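Local atomic coordinates of Cyp101j2 (PDB entry 5KYO), a protein that acts as a haem-dependent cytochrome P450 monooxygenase, probably hydroxylating 1,8-cineole. Residues P71-M75 against F329-L334. Residues are numbered along the deposited sequence; the frame is centred on the assembly and turned at random.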
loop_
_atom_site.group_PDB
_atom_site.type_symbol
_atom_site.label_atom_id
_atom_site.label_comp_id
_atom_site.label_asym_id
_atom_site.label_seq_id
_atom_site.Cartn_x
_atom_site.Cartn_y
_atom_site.Cartn_z
ATOM N N PRO A 71 -12.922 -10.334 21.995
ATOM C CA PRO A 71 -14.290 -10.684 22.415
ATOM C C PRO A 71 -15.382 -10.263 21.430
ATOM O O PRO A 71 -16.473 -10.837 21.457
ATOM C CB PRO A 71 -14.459 -9.923 23.735
ATOM C CG PRO A 71 -13.082 -9.690 24.221
ATOM C CD PRO A 71 -12.229 -9.524 23.010
ATOM N N HIS A 72 -15.102 -9.267 20.593
ATOM C CA HIS A 72 -16.056 -8.812 19.586
ATOM C C HIS A 72 -15.364 -8.531 18.252
ATOM O O HIS A 72 -14.178 -8.214 18.227
ATOM C CB HIS A 72 -16.780 -7.551 20.059
ATOM C CG HIS A 72 -17.509 -7.722 21.353
ATOM N ND1 HIS A 72 -18.840 -8.071 21.416
ATOM C CD2 HIS A 72 -17.091 -7.595 22.635
ATOM C CE1 HIS A 72 -19.212 -8.150 22.682
ATOM N NE2 HIS A 72 -18.169 -7.866 23.442
ATOM N N PRO A 73 -16.110 -8.654 17.143
ATOM C CA PRO A 73 -15.626 -8.267 15.813
ATOM C C PRO A 73 -15.208 -6.798 15.748
ATOM O O PRO A 73 -14.350 -6.432 14.943
ATOM C CB PRO A 73 -16.838 -8.519 14.914
ATOM C CG PRO A 73 -17.606 -9.573 15.611
ATOM C CD PRO A 73 -17.435 -9.293 17.074
ATOM N N LEU A 74 -15.816 -5.961 16.583
ATOM C CA LEU A 74 -15.476 -4.547 16.602
ATOM C C LEU A 74 -14.985 -4.168 17.981
ATOM O O LEU A 74 -15.760 -4.151 18.932
ATOM C CB LEU A 74 -16.683 -3.685 16.205
ATOM C CG LEU A 74 -16.411 -2.198 15.936
ATOM C CD1 LEU A 74 -15.818 -1.998 14.552
ATOM C CD2 LEU A 74 -17.664 -1.341 16.091
ATOM N N MET A 75 -13.697 -3.870 18.091
ATOM C CA MET A 75 -13.112 -3.450 19.364
ATOM C C MET A 75 -12.719 -1.976 19.309
ATOM O O MET A 75 -12.805 -1.340 18.254
ATOM C CB MET A 75 -11.888 -4.314 19.715
ATOM C CG MET A 75 -12.190 -5.797 19.889
ATOM S SD MET A 75 -13.173 -6.140 21.381
ATOM C CE MET A 75 -11.904 -5.971 22.623
ATOM N N PHE A 329 -24.223 0.394 14.963
ATOM C CA PHE A 329 -23.398 -0.531 14.206
ATOM C C PHE A 329 -22.750 -1.510 15.176
ATOM O O PHE A 329 -22.190 -1.103 16.193
ATOM C CB PHE A 329 -22.342 0.229 13.398
ATOM C CG PHE A 329 -21.634 -0.606 12.360
ATOM C CD1 PHE A 329 -22.299 -1.036 11.220
ATOM C CD2 PHE A 329 -20.297 -0.934 12.509
ATOM C CE1 PHE A 329 -21.647 -1.787 10.259
ATOM C CE2 PHE A 329 -19.643 -1.687 11.553
ATOM C CZ PHE A 329 -20.320 -2.114 10.428
ATOM N N GLU A 330 -22.859 -2.796 14.861
ATOM C CA GLU A 330 -22.216 -3.864 15.623
ATOM C C GLU A 330 -22.547 -3.842 17.115
ATOM O O GLU A 330 -21.709 -4.197 17.949
ATOM C CB GLU A 330 -20.701 -3.805 15.425
ATOM C CG GLU A 330 -20.250 -4.275 14.043
ATOM C CD GLU A 330 -20.524 -5.747 13.817
ATOM O OE1 GLU A 330 -19.928 -6.581 14.529
ATOM O OE2 GLU A 330 -21.342 -6.075 12.935
ATOM N N GLY A 331 -23.771 -3.429 17.440
ATOM C CA GLY A 331 -24.254 -3.481 18.810
ATOM C C GLY A 331 -23.743 -2.354 19.682
ATOM O O GLY A 331 -23.940 -2.353 20.899
ATOM N N VAL A 332 -23.069 -1.393 19.069
ATOM C CA VAL A 332 -22.645 -0.207 19.799
ATOM C C VAL A 332 -23.139 1.046 19.095
ATOM O O VAL A 332 -23.652 0.983 17.977
ATOM C CB VAL A 332 -21.108 -0.129 19.955
ATOM C CG1 VAL A 332 -20.598 -1.293 20.760
ATOM C CG2 VAL A 332 -20.415 -0.060 18.586
ATOM N N LEU A 333 -22.998 2.180 19.771
ATOM C CA LEU A 333 -23.327 3.465 19.176
ATOM C C LEU A 333 -22.063 4.163 18.701
ATOM O O LEU A 333 -21.205 4.543 19.506
ATOM C CB LEU A 333 -24.073 4.361 20.172
ATOM C CG LEU A 333 -24.527 5.713 19.609
ATOM C CD1 LEU A 333 -25.555 5.530 18.498
ATOM C CD2 LEU A 333 -25.068 6.617 20.711
ATOM N N LEU A 334 -21.951 4.324 17.387
ATOM C CA LEU A 334 -20.856 5.076 16.798
ATOM C C LEU A 334 -21.197 6.556 16.718
ATOM O O LEU A 334 -22.026 6.963 15.903
ATOM C CB LEU A 334 -20.531 4.560 15.397
ATOM C CG LEU A 334 -20.240 3.076 15.251
ATOM C CD1 LEU A 334 -19.790 2.807 13.814
ATOM C CD2 LEU A 334 -19.189 2.671 16.262
HETATM O O HOH W 1 -19.016 -6.430 17.120
#
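Glu-330 OE1 accepts a hydrogen bond from a water molecule 2.8 Å away, and the same water takes a weak bond from Leu-74 N at 3.3 Å; this water bridges 71-75 and 329-334, which share no direct hydrogen bond. The Glu-330 chain bends at its second torsion (chi2 -66°), bringing the carboxylate round to Pro-73; the two side chains cross at about a right angle, with Glu-330 OE1 3.7 Å from Pro-73 CB. Next to this polar pair, Leu-74 carries the apolar part of the contact. With its CG anti to the backbone N (chi1 -169°), the side chain reaches across to the hairpin through CD2. That methyl lies 3.9 Å from Val-332 CG2 and 4.0 Å from Glu-330 CB, with Leu-334 CD2 slightly farther off, and it approaches the Phe-329 ring at its edge, near the ring plane. Leu-91 of helix 89-97 and Trp-84 of strand 83-86 also touch the Leu-74 side chain, and Arg-43 joins both segments through a hydrogen bond to Glu-330 O and a weak one to Leu-74 O. Phe-329 to Val-332 form a type I' turn, closed by Val-332 N to Phe-329 O at 3.0 Å. The arrangement is a beta-hairpin with a two-residue type I' loop, packed against edge strand 74-77 of the mixed beta-sheet in the P450 fold.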